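Local coordinates for suppressor of fused family protein (Neisseria gonorrhoeae, PDB 3K5J), which is of unknown function but resembles the N-terminal domain of human Suppressor of fused and, by that likeness, may bind other proteins, at residues Y4-V8 with S56-Q61; S120-P124 with R136-L140; T144-F150 with R175-Q181. All blocks are in the same frame, centred on the assembly; numbering follows the deposited sequence. Where two conformers were deposited one is given.

Contact 1 (Y4-V8 with S56-Q61); sequences YNQTV and SSGIGQ. With SO4 (sulfate ion), chain B.
Residues 4-8 form one turn of the N-terminal helix 2-15, with regular helical angles and Val8 N bonded to Tyr4 O at 3.1 Å. Against it, residues 56-61 leave strand 52-57 extended through Ser56 and Ser57, swing through Gly58 at phi/psi 143/-28 and enter the short helix 60-63. The backbones come nearest at Asn5 and Ser57, CA to CA 5.9 Å. Gly58 needs to be glycine at these angles, since a CB would jam against the preceding carbonyl oxygen.

Tyr4, chi1 t, lays its ring along the bend: CE2 is 3.6 Å from Gly58 N, which lies near the ring plane, and OH reaches to 3.5 Å from Gly60 CA, where a side chain on Gly60 would clash. Over one face sits Gln61, its CG 3.5 Å from the Tyr4 ring centroid in a CH-pi contact 12° off the normal. Asn5, chi1 m, accepts a hydrogen bond at OD1 from Ser57 OG, 2.8 Å, while Val8 CG2 packs on the same Ser57 OG at 3.5 Å. A sulfate ion, probably from the crystallisation liquor, bridges the two segments, its O1 2.8 Å from Tyr4 N and its O2 2.9 Å from Gln61 NE2.

The Tyr4 hydroxyl finishes on Glu66, whose carboxylate also takes the backbone NH groups of Gly58 and Gly60 and the hydroxyl of Ser56. The result is a helix-on-sheet contact: the N-terminal helix packs on the short helical connection between antiparallel strands 52-57 and 65-71, with the Glu66 carboxylate gathering the NH groups of the turn.

Contact 2 (S120-P124 with R136-L140); sequences SLPYP and RFFWL
This is the end of an antiparallel strand pair, close to the centre of the molecule, where strand 116-120 peels off strand 135-143 and its loop folds back over a tryptophan. Ser120 and Trp139 make a hydrogen-bonded pair, CA to CA 4.9 Å: Ser120 N to Trp139 O is 2.9 Å and Trp139 N to Ser120 O 2.8 Å. Beyond it the chain turns away, so that the run from CA 120 to CA 124 lies 80° from that of CA 136 to CA 139. The turn is an inverse gamma turn centred on Pro122 (phi/psi -85/65), closed by Tyr123 N to Leu121 O at 2.9 Å.

Strand 135-143 is shared in the mixed sheet, pairing also with the parallel strand 65-71. Trp139, chi1 t and chi2 28°, extends its indole under the departing loop. Pro124 CD lies over its six-membered ring, 3.8 Å from the centroid and 20° off the normal, a CH-pi contact, while Leu121 O meets the ring edge, 3.5 Å from Trp139 CE3. Phe68 and Tyr170 add further aromatic contacts to the indole. Pro122 CG rests 3.5 Å from Phe137 O. Toward the start of the strand, Leu121 CD2 packs 4.2 Å from Phe138 CE1 and 3.4 Å from Arg136 NH2, whose guanidinium is salt-bridged to Glu130.

Contact 3 (T144-F150 with R175-Q181); sequences TQTERLF and RASTVWQ. With SO4 (sulfate ion), chain D; SO4 (sulfate ion), chain E.
Glu147, Val179 and Gln181 bury the most surface in this contact, in which the C-terminal tail 175-181, extended except at Thr178 (phi/psi -98/-2), runs past the short helix 145-150. The backbones approach at Thr144 and Ser177 (CA to CA 6.0 Å) and at Glu147 and Val179 (6.1 Å). Glu147, chi1 m and chi2 t, turns its carboxylate to the tail: OE1 lies 2.8 Å from Arg175 NH2 and OE2 2.9 Å from Arg175 NH1, a two-pronged salt bridge. Glu147 OE2 also accepts from Thr178 N and Thr178 OG1, both at 2.9 Å. Val179 points at the helix, its CG1 3.8 Å from the Phe150 ring centroid and 10° off the normal, a CH-pi contact, and its CG2 3.8 Å from Glu147 CG. Gln181 spans the helix end, OE1 3.7 Å from Leu149 CG, with a water joining Gln181 NE2 (3.2 Å) to Leu149 O (2.7 Å). Near the helix start, Thr146 OG1 and Ser177 OG donate to one sulfate, 2.7 Å to its O2 and 2.5 Å to its O3. Thr144 N to Glu147 OE1, 2.9 Å, and Glu147 N to Thr144 OG1, 3.0 Å, complete a capping box, here with its glutamate also binding the tail.

The three contacts come in series along the chain. Contacts 1 and 2 have centres 16 Å apart, reach the same mixed sheet and touch where Val8 CG1 lies 4.0 Å from Phe137 CE2, so the N-terminal helix packs against the side chain of Phe137 on strand 135-143. Contact 3 lies on the other side of the chain's centre from contact 1, 33 Å between centres and about 19 Å between nearest atoms. It is tied to contact 2, 20 Å away between centres, through sequence: strand 135-143 runs on into helix 145-150. That strand therefore leads from the core to the periphery, where the C-terminal tail is fastened, and contacts 1 and 3 pack both chain ends against the rest.

Contact 1 (Y4-V8 with S56-Q61)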
loop_
_atom_site.group_PDB
_atom_site.type_symbol
_atom_site.label_atom_id
_atom_site.label_comp_id
_atom_site.label_asym_id
_atom_site.label_seq_id
_atom_site.Cartn_x
_atom_site.Cartn_y
_atom_site.Cartn_z
ATOM N N TYR A 4 12.732 7.640 13.472
ATOM C CA TYR A 4 11.499 6.912 13.176
ATOM C C TYR A 4 11.685 6.097 11.887
ATOM O O TYR A 4 11.313 4.940 11.809
ATOM C CB TYR A 4 10.299 7.883 13.038
ATOM C CG TYR A 4 9.065 7.133 12.605
ATOM C CD1 TYR A 4 8.303 6.435 13.517
ATOM C CD2 TYR A 4 8.671 7.081 11.277
ATOM C CE1 TYR A 4 7.234 5.679 13.135
ATOM C CE2 TYR A 4 7.579 6.327 10.888
ATOM C CZ TYR A 4 6.847 5.651 11.798
ATOM O OH TYR A 4 5.749 4.906 11.438
ATOM N N ASN A 5 12.256 6.696 10.853
ATOM C CA ASN A 5 12.447 5.985 9.606
ATOM C C ASN A 5 13.327 4.745 9.786
ATOM O O ASN A 5 13.099 3.694 9.149
ATOM C CB ASN A 5 13.057 6.911 8.554
ATOM C CG ASN A 5 12.120 8.028 8.113
ATOM O OD1 ASN A 5 10.883 7.866 8.200
ATOM N ND2 ASN A 5 12.687 9.140 7.696
ATOM N N GLN A 6 14.341 4.872 10.642
ATOM C CA GLN A 6 15.216 3.742 10.919
ATOM C C GLN A 6 14.439 2.647 11.671
ATOM O O GLN A 6 14.709 1.447 11.441
ATOM C CB GLN A 6 16.487 4.176 11.642
ATOM C CG GLN A 6 17.443 3.013 11.950
ATOM C CD GLN A 6 17.955 2.334 10.722
ATOM O OE1 GLN A 6 18.388 2.985 9.772
ATOM N NE2 GLN A 6 17.944 1.006 10.727
ATOM N N THR A 7 13.514 3.011 12.568
ATOM C CA THR A 7 12.647 1.985 13.186
ATOM C C THR A 7 11.835 1.229 12.133
ATOM O O THR A 7 11.753 0.007 12.194
ATOM C CB THR A 7 11.751 2.496 14.329
ATOM O OG1 THR A 7 10.619 3.228 13.836
ATOM C CG2 THR A 7 12.591 3.280 15.384
ATOM N N VAL A 8 11.301 1.934 11.153
ATOM C CA VAL A 8 10.559 1.287 10.075
ATOM C C VAL A 8 11.483 0.378 9.262
ATOM O O VAL A 8 11.162 -0.788 8.990
ATOM C CB VAL A 8 9.826 2.314 9.185
ATOM C CG1 VAL A 8 9.210 1.662 7.926
ATOM C CG2 VAL A 8 8.780 3.107 9.985
ATOM N N SER A 56 5.578 2.884 2.846
ATOM C CA SER A 56 5.720 4.242 3.348
ATOM C C SER A 56 6.446 4.307 4.688
ATOM O O SER A 56 6.352 3.364 5.486
ATOM C CB SER A 56 4.363 4.906 3.463
ATOM O OG SER A 56 3.531 4.364 4.493
ATOM N N SER A 57 7.035 5.466 4.968
ATOM C CA SER A 57 7.631 5.705 6.272
ATOM C C SER A 57 7.528 7.170 6.660
ATOM O O SER A 57 8.197 8.037 6.066
ATOM C CB SER A 57 9.121 5.291 6.248
ATOM O OG SER A 57 9.727 5.435 7.539
ATOM N N GLY A 58 6.673 7.431 7.628
ATOM C CA GLY A 58 6.515 8.774 8.176
ATOM C C GLY A 58 5.062 9.084 8.516
ATOM O O GLY A 58 4.766 9.878 9.409
ATOM N N ILE A 59 4.133 8.457 7.806
ATOM C CA ILE A 59 2.696 8.663 8.028
ATOM C C ILE A 59 2.324 8.172 9.417
ATOM O O ILE A 59 1.464 8.737 10.082
ATOM C CB ILE A 59 1.838 7.940 6.912
ATOM C CG1 ILE A 59 2.143 8.519 5.515
ATOM C CG2 ILE A 59 0.350 7.965 7.295
ATOM C CD1 ILE A 59 1.635 7.735 4.353
ATOM N N GLY A 60 3.018 7.132 9.879
ATOM C CA GLY A 60 2.646 6.502 11.146
ATOM C C GLY A 60 2.868 7.363 12.375
ATOM O O GLY A 60 2.204 7.167 13.380
ATOM N N GLN A 61 3.712 8.371 12.274
ATOM C CA GLN A 61 3.914 9.276 13.398
ATOM C C GLN A 61 2.664 10.115 13.700
ATOM O O GLN A 61 2.519 10.590 14.826
ATOM C CB GLN A 61 5.136 10.166 13.163
ATOM C CG GLN A 61 6.442 9.429 13.070
ATOM C CD GLN A 61 7.631 10.356 13.232
ATOM O OE1 GLN A 61 7.984 11.139 12.327
ATOM N NE2 GLN A 61 8.252 10.306 14.448
HETATM S S SO4 B . 11.893 11.189 15.055
HETATM O O1 SO4 B . 12.350 10.411 13.909
HETATM O O2 SO4 B . 10.669 11.915 14.742
HETATM O O3 SO4 B . 11.684 10.264 16.173
HETATM O O4 SO4 B . 12.926 12.161 15.449
#

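Contact 2 (S120-P124 with R136-L140)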
loop_
_atom_site.group_PDB
_atom_site.type_symbol
_atom_site.label_atom_id
_atom_site.label_comp_id
_atom_site.label_asym_id
_atom_site.label_seq_id
_atom_site.Cartn_x
_atom_site.Cartn_y
_atom_site.Cartn_z
ATOM N N SER A 120 -6.270 -2.667 3.577
ATOM C CA SER A 120 -6.466 -4.012 4.094
ATOM C C SER A 120 -5.447 -4.441 5.138
ATOM O O SER A 120 -4.340 -3.899 5.191
ATOM C CB SER A 120 -6.418 -4.998 2.931
ATOM O OG SER A 120 -7.356 -4.668 1.917
ATOM N N LEU A 121 -5.810 -5.434 5.940
ATOM C CA LEU A 121 -4.819 -6.081 6.776
ATOM C C LEU A 121 -3.807 -6.794 5.865
ATOM O O LEU A 121 -4.129 -7.140 4.717
ATOM C CB LEU A 121 -5.470 -7.064 7.731
ATOM C CG LEU A 121 -6.349 -6.470 8.803
ATOM C CD1 LEU A 121 -7.126 -7.535 9.572
ATOM C CD2 LEU A 121 -5.555 -5.519 9.753
ATOM N N PRO A 122 -2.570 -7.003 6.347
ATOM C CA PRO A 122 -1.467 -7.456 5.451
ATOM C C PRO A 122 -1.480 -8.985 5.314
ATOM O O PRO A 122 -0.542 -9.672 5.719
ATOM C CB PRO A 122 -0.224 -6.913 6.168
ATOM C CG PRO A 122 -0.596 -6.951 7.618
ATOM C CD PRO A 122 -2.042 -6.480 7.623
ATOM N N TYR A 123 -2.536 -9.507 4.711
ATOM C CA TYR A 123 -2.753 -10.948 4.631
ATOM C C TYR A 123 -1.595 -11.763 4.044
ATOM O O TYR A 123 -1.334 -12.865 4.515
ATOM C CB TYR A 123 -4.053 -11.244 3.880
ATOM C CG TYR A 123 -5.293 -10.692 4.550
ATOM C CD1 TYR A 123 -5.656 -11.108 5.812
ATOM C CD2 TYR A 123 -6.066 -9.707 3.950
ATOM C CE1 TYR A 123 -6.797 -10.607 6.420
ATOM C CE2 TYR A 123 -7.203 -9.203 4.541
ATOM C CZ TYR A 123 -7.569 -9.630 5.795
ATOM O OH TYR A 123 -8.686 -9.089 6.372
ATOM N N PRO A 124 -0.845 -11.220 3.044
ATOM C CA PRO A 124 0.265 -12.035 2.499
ATOM C C PRO A 124 1.412 -12.299 3.458
ATOM O O PRO A 124 2.192 -13.247 3.267
ATOM C CB PRO A 124 0.742 -11.213 1.287
ATOM C CG PRO A 124 -0.495 -10.448 0.884
ATOM C CD PRO A 124 -1.120 -10.058 2.174
ATOM N N ARG A 136 1.018 0.287 12.833
ATOM C CA ARG A 136 0.649 -0.848 12.021
ATOM C C ARG A 136 0.966 -0.636 10.550
ATOM O O ARG A 136 1.157 0.488 10.117
ATOM C CB ARG A 136 -0.840 -1.063 12.196
ATOM C CG ARG A 136 -1.221 -1.438 13.640
ATOM C CD ARG A 136 -2.729 -1.480 13.830
ATOM N NE ARG A 136 -3.283 -2.713 13.296
ATOM C CZ ARG A 136 -4.598 -2.944 13.220
ATOM N NH1 ARG A 136 -5.500 -2.010 13.534
ATOM N NH2 ARG A 136 -5.005 -4.112 12.807
ATOM N N PHE A 137 1.066 -1.731 9.807
ATOM C CA PHE A 137 1.381 -1.723 8.372
ATOM C C PHE A 137 0.227 -2.339 7.608
ATOM O O PHE A 137 -0.067 -3.536 7.750
ATOM C CB PHE A 137 2.675 -2.499 8.111
ATOM C CG PHE A 137 3.887 -1.726 8.591
ATOM C CD1 PHE A 137 4.229 -1.682 9.937
ATOM C CD2 PHE A 137 4.652 -1.023 7.688
ATOM C CE1 PHE A 137 5.233 -0.871 10.376
ATOM C CE2 PHE A 137 5.707 -0.228 8.131
ATOM C CZ PHE A 137 6.005 -0.181 9.474
ATOM N N PHE A 138 -0.453 -1.495 6.852
ATOM C CA PHE A 138 -1.618 -1.889 6.075
ATOM C C PHE A 138 -1.290 -2.022 4.593
ATOM O O PHE A 138 -0.474 -1.292 4.043
ATOM C CB PHE A 138 -2.802 -0.890 6.259
ATOM C CG PHE A 138 -3.361 -0.812 7.649
ATOM C CD1 PHE A 138 -3.223 -1.835 8.562
ATOM C CD2 PHE A 138 -3.968 0.349 8.057
ATOM C CE1 PHE A 138 -3.787 -1.719 9.816
ATOM C CE2 PHE A 138 -4.501 0.474 9.345
ATOM C CZ PHE A 138 -4.384 -0.574 10.207
ATOM N N TRP A 139 -2.002 -2.943 3.948
ATOM C CA TRP A 139 -1.831 -3.293 2.540
ATOM C C TRP A 139 -2.777 -2.500 1.655
ATOM O O TRP A 139 -3.991 -2.460 1.876
ATOM C CB TRP A 139 -2.123 -4.782 2.412
ATOM C CG TRP A 139 -2.033 -5.379 1.089
ATOM C CD1 TRP A 139 -1.251 -4.982 0.061
ATOM C CD2 TRP A 139 -2.647 -6.596 0.678
ATOM N NE1 TRP A 139 -1.357 -5.851 -0.994
ATOM C CE2 TRP A 139 -2.210 -6.859 -0.637
ATOM C CE3 TRP A 139 -3.538 -7.485 1.272
ATOM C CZ2 TRP A 139 -2.608 -7.988 -1.342
ATOM C CZ3 TRP A 139 -3.954 -8.590 0.571
ATOM C CH2 TRP A 139 -3.486 -8.834 -0.712
ATOM N N LEU A 140 -2.208 -1.815 0.674
ATOM C CA LEU A 140 -2.961 -1.171 -0.394
ATOM C C LEU A 140 -3.234 -2.214 -1.511
ATOM O O LEU A 140 -2.398 -2.436 -2.381
ATOM C CB LEU A 140 -2.177 0.021 -0.915
ATOM C CG LEU A 140 -1.988 1.190 0.046
ATOM C CD1 LEU A 140 -1.024 2.216 -0.488
ATOM C CD2 LEU A 140 -3.315 1.796 0.457
#

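Contact 3 (T144-F150 with R175-Q181)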
loop_
_atom_site.group_PDB
_atom_site.type_symbol
_atom_site.label_atom_id
_atom_site.label_comp_id
_atom_site.label_asym_id
_atom_site.label_seq_id
_atom_site.Cartn_x
_atom_site.Cartn_y
_atom_site.Cartn_z
ATOM N N THR A 144 -10.785 -3.606 -8.685
ATOM C CA THR A 144 -11.258 -3.224 -10.008
ATOM C C THR A 144 -12.254 -2.061 -9.849
ATOM O O THR A 144 -12.777 -1.797 -8.755
ATOM C CB THR A 144 -11.929 -4.393 -10.728
ATOM O OG1 THR A 144 -13.218 -4.607 -10.153
ATOM C CG2 THR A 144 -11.075 -5.678 -10.696
ATOM N N GLN A 145 -12.570 -1.422 -10.968
ATOM C CA GLN A 145 -13.479 -0.277 -10.919
ATOM C C GLN A 145 -14.884 -0.709 -10.513
ATOM O O GLN A 145 -15.565 0.002 -9.744
ATOM C CB GLN A 145 -13.484 0.481 -12.245
ATOM C CG GLN A 145 -12.169 1.190 -12.479
ATOM C CD GLN A 145 -12.169 1.988 -13.746
ATOM O OE1 GLN A 145 -13.034 2.860 -13.916
ATOM N NE2 GLN A 145 -11.143 1.808 -14.590
ATOM N N THR A 146 -15.293 -1.883 -10.969
ATOM C CA THR A 146 -16.591 -2.402 -10.585
ATOM C C THR A 146 -16.646 -2.889 -9.133
ATOM O O THR A 146 -17.676 -2.742 -8.480
ATOM C CB THR A 146 -17.106 -3.422 -11.581
ATOM O OG1 THR A 146 -16.232 -4.556 -11.728
ATOM C CG2 THR A 146 -17.300 -2.776 -12.929
ATOM N N GLU A 147 -15.536 -3.421 -8.621
ATOM C CA GLU A 147 -15.418 -3.692 -7.191
ATOM C C GLU A 147 -15.546 -2.436 -6.344
ATOM O O GLU A 147 -16.193 -2.472 -5.292
ATOM C CB GLU A 147 -14.124 -4.470 -6.884
ATOM C CG GLU A 147 -14.141 -5.899 -7.415
ATOM C CD GLU A 147 -12.796 -6.571 -7.462
ATOM O OE1 GLU A 147 -11.772 -5.895 -7.204
ATOM O OE2 GLU A 147 -12.780 -7.797 -7.767
ATOM N N ARG A 148 -14.928 -1.349 -6.760
ATOM C CA ARG A 148 -15.060 -0.086 -6.046
ATOM C C ARG A 148 -16.522 0.328 -5.983
ATOM O O ARG A 148 -17.037 0.725 -4.934
ATOM C CB ARG A 148 -14.228 1.006 -6.711
ATOM C CG ARG A 148 -14.583 2.436 -6.314
ATOM C CD ARG A 148 -14.325 2.708 -4.840
ATOM N NE ARG A 148 -14.748 4.067 -4.512
ATOM C CZ ARG A 148 -15.885 4.362 -3.903
ATOM N NH1 ARG A 148 -16.695 3.383 -3.539
ATOM N NH2 ARG A 148 -16.205 5.638 -3.658
ATOM N N LEU A 149 -17.185 0.254 -7.135
ATOM C CA LEU A 149 -18.615 0.635 -7.184
ATOM C C LEU A 149 -19.461 -0.236 -6.259
ATOM O O LEU A 149 -20.375 0.271 -5.550
ATOM C CB LEU A 149 -19.133 0.590 -8.627
ATOM C CG LEU A 149 -20.621 0.950 -8.753
ATOM C CD1 LEU A 149 -20.859 2.386 -8.341
ATOM C CD2 LEU A 149 -21.064 0.688 -10.188
ATOM N N PHE A 150 -19.205 -1.531 -6.252
ATOM C CA PHE A 150 -19.854 -2.477 -5.383
ATOM C C PHE A 150 -19.830 -2.013 -3.938
ATOM O O PHE A 150 -20.791 -2.199 -3.247
ATOM C CB PHE A 150 -19.196 -3.863 -5.583
ATOM C CG PHE A 150 -19.684 -4.959 -4.700
ATOM C CD1 PHE A 150 -19.058 -5.227 -3.522
ATOM C CD2 PHE A 150 -20.689 -5.810 -5.108
ATOM C CE1 PHE A 150 -19.460 -6.248 -2.723
ATOM C CE2 PHE A 150 -21.083 -6.826 -4.301
ATOM C CZ PHE A 150 -20.453 -7.045 -3.119
ATOM N N ARG A 175 -6.420 -9.000 -13.575
ATOM C CA ARG A 175 -7.248 -10.047 -13.001
ATOM C C ARG A 175 -8.725 -9.754 -13.241
ATOM O O ARG A 175 -9.127 -8.597 -13.314
ATOM C CB ARG A 175 -7.002 -10.249 -11.515
ATOM C CG ARG A 175 -7.425 -9.128 -10.608
ATOM C CD ARG A 175 -7.474 -9.602 -9.143
ATOM N NE ARG A 175 -7.821 -8.533 -8.230
ATOM C CZ ARG A 175 -9.062 -8.127 -7.938
ATOM N NH1 ARG A 175 -10.152 -8.710 -8.474
ATOM N NH2 ARG A 175 -9.225 -7.125 -7.089
ATOM N N ALA A 176 -9.538 -10.802 -13.290
ATOM C CA ALA A 176 -10.969 -10.623 -13.409
ATOM C C ALA A 176 -11.547 -9.976 -12.167
ATOM O O ALA A 176 -11.102 -10.220 -11.024
ATOM C CB ALA A 176 -11.656 -11.951 -13.645
ATOM N N SER A 177 -12.569 -9.174 -12.366
ATOM C CA SER A 177 -13.393 -8.734 -11.233
ATOM C C SER A 177 -14.064 -9.899 -10.548
ATOM O O SER A 177 -14.387 -10.907 -11.190
ATOM C CB SER A 177 -14.486 -7.781 -11.663
ATOM O OG SER A 177 -13.951 -6.519 -11.936
ATOM N N THR A 178 -14.323 -9.740 -9.247
ATOM C CA THR A 178 -15.028 -10.727 -8.428
ATOM C C THR A 178 -16.508 -10.415 -8.247
ATOM O O THR A 178 -17.218 -11.180 -7.589
ATOM C CB THR A 178 -14.398 -10.828 -7.045
ATOM O OG1 THR A 178 -14.519 -9.576 -6.329
ATOM C CG2 THR A 178 -12.984 -11.303 -7.162
ATOM N N VAL A 179 -16.950 -9.306 -8.790
ATOM C CA VAL A 179 -18.338 -8.892 -8.625
ATOM C C VAL A 179 -18.848 -8.378 -9.963
ATOM O O VAL A 179 -18.080 -8.019 -10.863
ATOM C CB VAL A 179 -18.500 -7.804 -7.541
ATOM C CG1 VAL A 179 -18.001 -8.270 -6.155
ATOM C CG2 VAL A 179 -17.877 -6.526 -8.011
ATOM N N TRP A 180 -20.169 -8.418 -10.110
ATOM C CA TRP A 180 -20.848 -7.938 -11.303
ATOM C C TRP A 180 -22.129 -7.249 -10.854
ATOM O O TRP A 180 -22.836 -7.781 -9.980
ATOM C CB TRP A 180 -21.214 -9.090 -12.274
ATOM C CG TRP A 180 -22.026 -8.562 -13.411
ATOM C CD1 TRP A 180 -21.558 -7.886 -14.537
ATOM C CD2 TRP A 180 -23.448 -8.550 -13.488
ATOM N NE1 TRP A 180 -22.633 -7.478 -15.294
ATOM C CE2 TRP A 180 -23.796 -7.871 -14.676
ATOM C CE3 TRP A 180 -24.462 -9.012 -12.645
ATOM C CZ2 TRP A 180 -25.124 -7.677 -15.057
ATOM C CZ3 TRP A 180 -25.800 -8.835 -13.038
ATOM C CH2 TRP A 180 -26.107 -8.178 -14.233
ATOM N N GLN A 181 -22.419 -6.088 -11.390
ATOM C CA GLN A 181 -23.731 -5.462 -11.062
ATOM C C GLN A 181 -24.518 -5.114 -12.318
ATOM O O GLN A 181 -23.939 -4.673 -13.302
ATOM C CB GLN A 181 -23.544 -4.213 -10.184
ATOM C CG GLN A 181 -23.056 -4.534 -8.763
ATOM C CD GLN A 181 -22.915 -3.281 -7.883
ATOM O OE1 GLN A 181 -22.188 -2.349 -8.222
ATOM N NE2 GLN A 181 -23.634 -3.258 -6.765
HETATM S S SO4 D . -13.954 -4.289 -14.547
HETATM O O1 SO4 D . -15.113 -4.215 -15.403
HETATM O O2 SO4 D . -14.205 -3.655 -13.305
HETATM O O3 SO4 D . -13.747 -5.745 -14.331
HETATM O O4 SO4 D . -12.750 -3.744 -15.220
HETATM S S SO4 E . -13.969 7.913 -5.066
HETATM O O1 SO4 E . -14.961 7.977 -6.156
HETATM O O2 SO4 E . -14.744 8.100 -3.851
HETATM O O3 SO4 E . -13.337 6.555 -5.105
HETATM O O4 SO4 E . -13.027 9.039 -5.202
HETATM O O HOH W 1 -17.894 -6.435 -12.739
HETATM O O HOH W 2 -22.983 -0.322 -5.709
#